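PDB 2WY3: uncharacterized protein UL16 from Human herpesvirus 5 strain ad169, which blocks binding of the host KLRK1 receptor to its ligands ULBP1 and ULBP2 and retains such ligands inside the cell, dampening natural killer cell activation. Local coordinates for residues Cys38-Val43 with Glu47-Ala52; Leu64-Tyr67 with Ile73-Phe76. All coordinates share one frame; numbering follows the deposited sequence.

Interaction 1 (Cys38-Val43 with Glu47-Ala52); sequences CYYENV and EIIGVA. With NAG (2-acetamido-2-deoxy-beta-D-glucopyranose), chain I.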
ATOM      1  N   CYS B  38       2.290  -0.581   8.591  1.00 17.90           N
ATOM      2  CA  CYS B  38       3.414  -0.194   9.432  0.75 20.45           C
ATOM      3  C   CYS B  38       4.766  -0.358   8.751  1.00 17.32           C
ATOM      4  O   CYS B  38       4.997  -1.329   8.043  1.00 18.25           O
ATOM      5  CB  CYS B  38       3.344  -0.971  10.724  0.75 16.95           C
ATOM      6  SG  CYS B  38       1.863  -0.445  11.642  0.75 21.93           S
ATOM      7  N   TYR B  39       5.636   0.611   8.994  1.00 15.79           N
ATOM      8  CA  TYR B  39       6.850   0.820   8.230  1.00 16.58           C
ATOM      9  C   TYR B  39       8.076   0.432   9.044  1.00 18.32           C
ATOM     10  O   TYR B  39       8.371   1.059  10.069  1.00 21.01           O
ATOM     11  CB  TYR B  39       6.866   2.319   7.922  1.00 16.69           C
ATOM     12  CG  TYR B  39       7.852   2.846   6.925  1.00 18.13           C
ATOM     13  CD1 TYR B  39       7.429   3.250   5.660  1.00 22.42           C
ATOM     14  CD2 TYR B  39       9.183   3.021   7.253  1.00 18.70           C
ATOM     15  CE1 TYR B  39       8.312   3.783   4.742  1.00 21.66           C
ATOM     16  CE2 TYR B  39      10.083   3.557   6.335  1.00 20.36           C
ATOM     17  CZ  TYR B  39       9.636   3.935   5.082  1.00 19.48           C
ATOM     18  OH  TYR B  39      10.520   4.472   4.173  1.00 24.38           O
ATOM     19  N   TYR B  40       8.784  -0.603   8.598  1.00 12.59           N
ATOM     20  CA  TYR B  40       9.945  -1.130   9.326  1.00 12.79           C
ATOM     21  C   TYR B  40      11.203  -1.033   8.475  1.00 20.29           C
ATOM     22  O   TYR B  40      11.300  -1.683   7.437  1.00 22.33           O
ATOM     23  CB  TYR B  40       9.746  -2.619   9.634  1.00 13.26           C
ATOM     24  CG  TYR B  40       8.699  -2.957  10.675  1.00 18.60           C
ATOM     25  CD1 TYR B  40       9.067  -3.285  11.979  1.00 15.73           C
ATOM     26  CD2 TYR B  40       7.350  -2.986  10.341  1.00 16.29           C
ATOM     27  CE1 TYR B  40       8.109  -3.628  12.926  1.00 16.45           C
ATOM     28  CE2 TYR B  40       6.389  -3.308  11.276  1.00 18.19           C
ATOM     29  CZ  TYR B  40       6.766  -3.621  12.567  1.00 16.89           C
ATOM     30  OH  TYR B  40       5.801  -3.952  13.484  1.00 18.68           O
ATOM     31  N   GLU B  41      12.185  -0.262   8.923  1.00 16.66           N
ATOM     32  CA  GLU B  41      13.466  -0.218   8.220  1.00 16.19           C
ATOM     33  C   GLU B  41      14.421  -1.288   8.742  1.00 21.39           C
ATOM     34  O   GLU B  41      14.390  -1.627   9.927  1.00 20.29           O
ATOM     35  CB  GLU B  41      14.100   1.171   8.393  1.00 23.56           C
ATOM     36  CG  GLU B  41      13.190   2.265   7.858  1.00 26.62           C
ATOM     37  CD  GLU B  41      13.723   3.664   8.060  1.00 45.52           C
ATOM     38  OE1 GLU B  41      13.853   4.091   9.224  1.00 47.71           O
ATOM     39  OE2 GLU B  41      13.985   4.340   7.043  1.00 45.74           O
ATOM     40  N   ASN B  42      15.217  -1.832   7.823  0.61 23.26           N
ATOM     41  CA  ASN B  42      16.327  -2.733   8.138  0.61 27.37           C
ATOM     42  C   ASN B  42      15.953  -3.953   8.983  0.61 24.10           C
ATOM     43  O   ASN B  42      16.623  -4.288   9.962  0.61 21.96           O
ATOM     44  CB  ASN B  42      17.474  -1.954   8.782  0.61 28.08           C
ATOM     45  CG  ASN B  42      18.237  -1.105   7.776  0.61 40.33           C
ATOM     46  OD1 ASN B  42      17.900  -1.069   6.591  0.61 43.51           O
ATOM     47  ND2 ASN B  42      19.277  -0.423   8.244  0.61 53.12           N
ATOM     48  N   VAL B  43      14.881  -4.621   8.581  1.00 21.18           N
ATOM     49  CA  VAL B  43      14.446  -5.850   9.228  1.00 17.41           C
ATOM     50  C   VAL B  43      15.437  -6.957   8.899  1.00 21.81           C
ATOM     51  O   VAL B  43      15.776  -7.153   7.736  1.00 26.98           O
ATOM     52  CB  VAL B  43      13.039  -6.253   8.749  1.00 18.42           C
ATOM     53  CG1 VAL B  43      12.624  -7.598   9.351  1.00 22.50           C
ATOM     54  CG2 VAL B  43      12.033  -5.168   9.131  1.00 18.55           C
ATOM     55  N   GLU B  47      14.430 -11.593  12.381  1.00 21.28           N
ATOM     56  CA  GLU B  47      13.664 -10.703  13.247  1.00 19.70           C
ATOM     57  C   GLU B  47      12.164 -10.977  13.214  1.00 20.83           C
ATOM     58  O   GLU B  47      11.533 -10.978  12.148  1.00 23.19           O
ATOM     59  CB  GLU B  47      13.926  -9.231  12.917  1.00 18.84           C
ATOM     60  CG  GLU B  47      13.299  -8.289  13.954  1.00 18.68           C
ATOM     61  CD  GLU B  47      13.592  -6.824  13.681  1.00 26.08           C
ATOM     62  OE1 GLU B  47      14.283  -6.539  12.684  1.00 23.96           O
ATOM     63  OE2 GLU B  47      13.121  -5.966  14.463  1.00 23.83           O
ATOM     64  N   ILE B  48      11.597 -11.191  14.395  1.00 17.76           N
ATOM     65  CA  ILE B  48      10.165 -11.349  14.544  1.00 16.63           C
ATOM     66  C   ILE B  48       9.526 -10.007  14.846  1.00 19.88           C
ATOM     67  O   ILE B  48       9.867  -9.351  15.845  1.00 17.78           O
ATOM     68  CB  ILE B  48       9.823 -12.351  15.667  1.00 18.07           C
ATOM     69  CG1 ILE B  48      10.456 -13.707  15.344  1.00 21.69           C
ATOM     70  CG2 ILE B  48       8.321 -12.447  15.836  1.00 17.19           C
ATOM     71  CD1 ILE B  48      10.440 -14.693  16.502  1.00 27.84           C
ATOM     72  N   ILE B  49       8.624  -9.591  13.959  1.00 17.09           N
ATOM     73  CA  ILE B  49       7.837  -8.379  14.148  1.00 15.47           C
ATOM     74  C   ILE B  49       6.353  -8.759  14.056  1.00 17.99           C
ATOM     75  O   ILE B  49       6.021  -9.896  13.720  1.00 16.84           O
ATOM     76  CB  ILE B  49       8.210  -7.311  13.101  1.00 15.24           C
ATOM     77  CG1 ILE B  49       8.098  -7.872  11.672  1.00 15.75           C
ATOM     78  CG2 ILE B  49       9.636  -6.826  13.347  1.00 18.24           C
ATOM     79  CD1 ILE B  49       8.299  -6.807  10.598  1.00 16.57           C
ATOM     80  N   GLY B  50       5.450  -7.845  14.376  1.00 14.29           N
ATOM     81  CA  GLY B  50       4.051  -8.220  14.314  1.00 17.13           C
ATOM     82  C   GLY B  50       3.097  -7.157  14.782  1.00 13.64           C
ATOM     83  O   GLY B  50       3.498  -6.027  15.093  1.00 13.40           O
ATOM     84  N   VAL B  51       1.829  -7.543  14.883  1.00 13.90           N
ATOM     85  CA  VAL B  51       0.765  -6.597  15.191  1.00 13.79           C
ATOM     86  C   VAL B  51      -0.147  -7.189  16.264  1.00 12.24           C
ATOM     87  O   VAL B  51      -0.640  -8.304  16.115  1.00 15.98           O
ATOM     88  CB  VAL B  51      -0.090  -6.289  13.943  1.00 14.48           C
ATOM     89  CG1 VAL B  51      -1.119  -5.231  14.265  1.00 16.68           C
ATOM     90  CG2 VAL B  51       0.800  -5.830  12.778  1.00 17.93           C
ATOM     91  N   ALA B  52      -0.346  -6.434  17.343  1.00 13.65           N
ATOM     92  CA  ALA B  52      -1.269  -6.823  18.404  1.00 12.80           C
ATOM     93  C   ALA B  52      -2.600  -6.110  18.216  1.00 15.34           C
ATOM     94  O   ALA B  52      -2.629  -4.922  17.891  1.00 14.94           O
ATOM     95  CB  ALA B  52      -0.673  -6.459  19.777  1.00 15.09           C
TER
HETATM   96  C1  NAG I1202      19.867   0.310   7.156  0.61 44.90           C
HETATM   97  C2  NAG I1202      19.962   1.709   7.752  0.61 48.88           C
HETATM   98  C3  NAG I1202      20.799   2.649   6.895  0.61 54.30           C
HETATM   99  C4  NAG I1202      22.101   1.982   6.477  0.61 60.52           C
HETATM  100  C5  NAG I1202      21.820   0.624   5.849  0.61 58.86           C
HETATM  101  C6  NAG I1202      23.116  -0.065   5.435  0.61 59.11           C
HETATM  102  C7  NAG I1202      18.157   2.693   9.044  0.61 48.05           C
HETATM  103  C8  NAG I1202      17.016   3.664   8.969  0.61 46.78           C
HETATM  104  N2  NAG I1202      18.627   2.253   7.882  0.61 50.58           N
HETATM  105  O3  NAG I1202      21.080   3.825   7.621  0.61 49.91           O
HETATM  106  O4  NAG I1202      22.775   2.798   5.546  0.61 67.72           O
HETATM  107  O5  NAG I1202      21.122  -0.202   6.761  0.61 53.11           O
HETATM  108  O6  NAG I1202      23.835  -0.431   6.593  0.61 60.87           O
HETATM  109  O7  NAG I1202      18.612   2.338  10.130  0.61 49.86           O

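Interaction 2 (Leu64-Tyr67 with Ile73-Phe76); sequences LWLY and IRNF. With NAG (2-acetamido-2-deoxy-beta-D-glucopyranose), chain L.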
ATOM      1  N   LEU B  64      -2.972 -11.481  17.990  1.00 17.92           N
ATOM      2  CA  LEU B  64      -1.618 -11.193  17.544  1.00 18.81           C
ATOM      3  C   LEU B  64      -1.343 -11.900  16.235  1.00 19.51           C
ATOM      4  O   LEU B  64      -1.705 -13.059  16.075  1.00 19.92           O
ATOM      5  CB  LEU B  64      -0.635 -11.724  18.599  1.00 19.53           C
ATOM      6  CG  LEU B  64       0.861 -11.520  18.352  1.00 20.40           C
ATOM      7  CD1 LEU B  64       1.224 -10.041  18.504  1.00 22.43           C
ATOM      8  CD2 LEU B  64       1.689 -12.383  19.322  1.00 23.32           C
ATOM      9  N   TRP B  65      -0.702 -11.215  15.296  1.00 16.84           N
ATOM     10  CA  TRP B  65      -0.100 -11.912  14.170  1.00 16.44           C
ATOM     11  C   TRP B  65       1.371 -11.551  14.065  1.00 14.60           C
ATOM     12  O   TRP B  65       1.761 -10.448  14.447  1.00 15.34           O
ATOM     13  CB  TRP B  65      -0.876 -11.707  12.851  1.00 15.52           C
ATOM     14  CG  TRP B  65      -0.757 -10.386  12.085  1.00 12.52           C
ATOM     15  CD1 TRP B  65      -1.572  -9.291  12.199  1.00 15.32           C
ATOM     16  CD2 TRP B  65       0.161 -10.092  11.011  1.00 15.35           C
ATOM     17  NE1 TRP B  65      -1.194  -8.322  11.279  1.00 13.76           N
ATOM     18  CE2 TRP B  65      -0.136  -8.790  10.544  1.00 16.86           C
ATOM     19  CE3 TRP B  65       1.209 -10.804  10.404  1.00 17.40           C
ATOM     20  CZ2 TRP B  65       0.586  -8.176   9.503  1.00 20.04           C
ATOM     21  CZ3 TRP B  65       1.933 -10.192   9.373  1.00 17.91           C
ATOM     22  CH2 TRP B  65       1.615  -8.887   8.938  1.00 18.24           C
ATOM     23  N   LEU B  66       2.181 -12.492  13.588  1.00 15.95           N
ATOM     24  CA  LEU B  66       3.634 -12.351  13.621  1.00 16.04           C
ATOM     25  C   LEU B  66       4.271 -12.673  12.269  1.00 15.87           C
ATOM     26  O   LEU B  66       3.776 -13.507  11.522  1.00 18.13           O
ATOM     27  CB  LEU B  66       4.245 -13.278  14.684  1.00 17.17           C
ATOM     28  CG  LEU B  66       3.833 -13.040  16.142  1.00 16.69           C
ATOM     29  CD1 LEU B  66       4.413 -14.132  17.032  1.00 23.79           C
ATOM     30  CD2 LEU B  66       4.278 -11.645  16.603  1.00 17.08           C
ATOM     31  N   TYR B  67       5.389 -12.003  11.995  1.00 17.10           N
ATOM     32  CA  TYR B  67       6.069 -12.068  10.702  1.00 17.62           C
ATOM     33  C   TYR B  67       7.561 -12.275  10.942  1.00 18.86           C
ATOM     34  O   TYR B  67       8.136 -11.667  11.850  1.00 21.53           O
ATOM     35  CB  TYR B  67       5.835 -10.741   9.976  1.00 15.03           C
ATOM     36  CG  TYR B  67       6.084 -10.733   8.485  1.00 17.04           C
ATOM     37  CD1 TYR B  67       7.143 -10.009   7.941  1.00 23.22           C
ATOM     38  CD2 TYR B  67       5.234 -11.418   7.617  1.00 20.19           C
ATOM     39  CE1 TYR B  67       7.357  -9.984   6.563  1.00 19.56           C
ATOM     40  CE2 TYR B  67       5.437 -11.390   6.263  1.00 21.63           C
ATOM     41  CZ  TYR B  67       6.491 -10.666   5.740  1.00 22.85           C
ATOM     42  OH  TYR B  67       6.686 -10.657   4.380  1.00 31.33           O
ATOM     43  N   ILE B  73       4.277 -16.127  10.462  1.00 21.20           N
ATOM     44  CA  ILE B  73       4.534 -17.303  11.317  1.00 23.66           C
ATOM     45  C   ILE B  73       3.418 -17.515  12.349  1.00 25.48           C
ATOM     46  O   ILE B  73       3.367 -18.533  13.051  1.00 24.98           O
ATOM     47  CB  ILE B  73       5.919 -17.234  12.017  1.00 24.27           C
ATOM     48  CG1 ILE B  73       6.028 -15.994  12.904  1.00 21.28           C
ATOM     49  CG2 ILE B  73       7.049 -17.218  10.992  1.00 22.30           C
ATOM     50  CD1 ILE B  73       7.251 -16.047  13.827  1.00 24.90           C
ATOM     51  N   ARG B  74       2.515 -16.549  12.428  1.00 21.11           N
ATOM     52  CA  ARG B  74       1.341 -16.665  13.282  1.00 24.62           C
ATOM     53  C   ARG B  74       0.227 -15.783  12.744  1.00 24.85           C
ATOM     54  O   ARG B  74       0.440 -14.593  12.548  1.00 20.59           O
ATOM     55  CB  ARG B  74       1.687 -16.263  14.721  1.00 22.40           C
ATOM     56  CG  ARG B  74       0.518 -16.352  15.689  1.00 27.15           C
ATOM     57  CD  ARG B  74       0.948 -15.977  17.097  1.00 37.87           C
ATOM     58  NE  ARG B  74      -0.186 -15.809  18.000  1.00 36.84           N
ATOM     59  CZ  ARG B  74      -0.143 -16.087  19.298  1.00 43.98           C
ATOM     60  NH1 ARG B  74      -1.218 -15.908  20.054  1.00 45.63           N
ATOM     61  NH2 ARG B  74       0.976 -16.554  19.838  1.00 35.67           N
ATOM     62  N   ASN B  75      -0.952 -16.362  12.495  1.00 23.03           N
ATOM     63  CA  ASN B  75      -2.118 -15.578  12.074  1.00 21.49           C
ATOM     64  C   ASN B  75      -2.894 -15.063  13.276  1.00 20.85           C
ATOM     65  O   ASN B  75      -2.804 -15.631  14.363  1.00 23.57           O
ATOM     66  CB  ASN B  75      -3.103 -16.436  11.265  1.00 22.44           C
ATOM     67  CG  ASN B  75      -2.597 -16.793   9.883  1.00 27.13           C
ATOM     68  OD1 ASN B  75      -2.224 -15.920   9.100  1.00 21.82           O
ATOM     69  ND2 ASN B  75      -2.606 -18.096   9.577  1.00 27.63           N
ATOM     70  N   PHE B  76      -3.687 -14.013  13.078  1.00 19.39           N
ATOM     71  CA  PHE B  76      -4.753 -13.716  14.029  1.00 19.69           C
ATOM     72  C   PHE B  76      -5.548 -15.013  14.257  1.00 26.03           C
ATOM     73  O   PHE B  76      -5.733 -15.811  13.330  1.00 23.65           O
ATOM     74  CB  PHE B  76      -5.698 -12.648  13.467  1.00 18.12           C
ATOM     75  CG  PHE B  76      -5.228 -11.226  13.669  1.00 21.67           C
ATOM     76  CD1 PHE B  76      -4.489 -10.873  14.789  1.00 17.46           C
ATOM     77  CD2 PHE B  76      -5.574 -10.237  12.748  1.00 20.85           C
ATOM     78  CE1 PHE B  76      -4.078  -9.550  14.993  1.00 14.17           C
ATOM     79  CE2 PHE B  76      -5.183  -8.924  12.936  1.00 22.26           C
ATOM     80  CZ  PHE B  76      -4.427  -8.573  14.064  1.00 18.23           C
TER
HETATM   81  C1  NAG L1205      -2.348 -18.418   8.188  1.00 25.19           C
HETATM   82  C2  NAG L1205      -1.596 -19.757   8.170  1.00 30.02           C
HETATM   83  C3  NAG L1205      -1.416 -20.264   6.744  1.00 38.41           C
HETATM   84  C4  NAG L1205      -2.759 -20.312   6.042  1.00 36.27           C
HETATM   85  C5  NAG L1205      -3.440 -18.952   6.115  1.00 35.17           C
HETATM   86  C6  NAG L1205      -4.833 -18.992   5.487  1.00 37.12           C
HETATM   87  C7  NAG L1205      -0.033 -20.107  10.011  1.00 30.81           C
HETATM   88  C8  NAG L1205       1.399 -20.041  10.456  1.00 33.03           C
HETATM   89  N2  NAG L1205      -0.288 -19.669   8.780  1.00 27.22           N
HETATM   90  O3  NAG L1205      -0.825 -21.547   6.762  1.00 36.67           O
HETATM   91  O4  NAG L1205      -2.551 -20.657   4.696  1.00 44.80           O
HETATM   92  O5  NAG L1205      -3.559 -18.533   7.461  1.00 30.48           O
HETATM   93  O6  NAG L1205      -5.653 -19.902   6.199  1.00 41.44           O
HETATM   94  O7  NAG L1205      -0.897 -20.540  10.776  1.00 30.75           O

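Interaction 1 (Cys38-Val43 with Glu47-Ala52)
I49 lies across the flat ring of Y40, its CD1 methyl 3.7 Å from the ring centroid and 5° off the ring normal, a CH-pi contact over the centre of one face. This is packing between the two sheets of a beta-sandwich of the predicted extracellular part of UL16: Y40 belongs to strand 34-41 of the three-stranded sheet, I49 to strand 49-55 of the six-stranded one, and the chain passes from one sheet to the other through the short connection that follows E41. The C38 SG-C114 SG disulfide also joins strand 34-41 covalently to strand 110-118 of the other sheet. The CG1 branch of I49 sits between the backbone N and the carbonyl carbon (chi1 54°), and the extended chain beyond it (chi2 173°) carries CD1 over the ring. The second branch works nearer the rim, with I49 CG2 3.6 Å from Y40 CE1. Ring and isoleucine run antiparallel, each passing the other, so that aliphatic branch meets aromatic face. Beyond the ring, the Y40 hydroxyl is hydrogen-bonded to the carbonyl of L115 on strand 110-118, which gives the polar end of this buried residue a partner in the sheet opposite its own.

At the loop end, the E47 chain runs roughly perpendicular to V43 and brings OE1 to 3.5 Å from V43 CA and 3.9 Å from V43 CG1. OE1 also takes a weak hydrogen bond from T44 N. The other oxygen, OE2, forms a salt bridge with R116, which also donates to the backbone carbonyl of E41; one guanidinium therefore ties both ends of the crossing. N42, at the turn, points away from E47-A52 and bears a glycan, its ND2 joined to C1 of the sugar at 1.4 Å.

Interaction 2 (Leu64-Tyr67 with Ile73-Phe76)
With CG of W65 held between its backbone N and carbonyl carbon (chi1 76°) and that of F76 beside its own N (chi1 -84°), the indole edge is directed at the phenyl face. The pair is T-shaped: the five-membered ring and the F76 ring have centroids 4.8 Å apart and planes at 83°, and W65 CD1 stands 3.5 Å from F76 CZ. The hairpin itself is joined by backbone bonds. L66 N donates to R74 O at 2.9 Å, while L66 O receives I73 N at 2.9 Å and, weakly, R74 N. I73 and R74 both oppose L66, a classic beta bulge. On the face bearing L66 and R74, the extended arginine runs alongside the leucine, R74 CD 3.9 Å from L66 CD1, and L64 CD2 lies over the guanidinium near its rim. N75 carries a glycan on ND2, while its OD1 accepts a bond from Q85. The hairpin closes one margin of the six-stranded sheet, 71-74 being the outermost strand within this chain and 62-68 pairing with 49-55; W65 and F76 face strands 95-102 and 82-89, and W65 NE1 donates to T100 OG1.

How the interactions relate
Interactions 1 and 2 have centres 12 Å apart and meet through neighbouring strands of the six-stranded sheet, 49-55 and 62-68, which follow each other in the chain. The connection is direct: I49 O lies 2.8 Å from Y67 N and V51 N 2.9 Å from W65 O, both probable backbone hydrogen bonds. I49 links the two, its side chain packing on Y40 and its carbonyl bonding to Y67 of interaction 2. Strand 95-102 of the other sheet is shared as well, since L98 touches Y40, W65 and Y67. Interaction 1 joins the two sheets, while interaction 2 extends one of them; the glycans attached at both are surface modifications and do not mark a binding pocket.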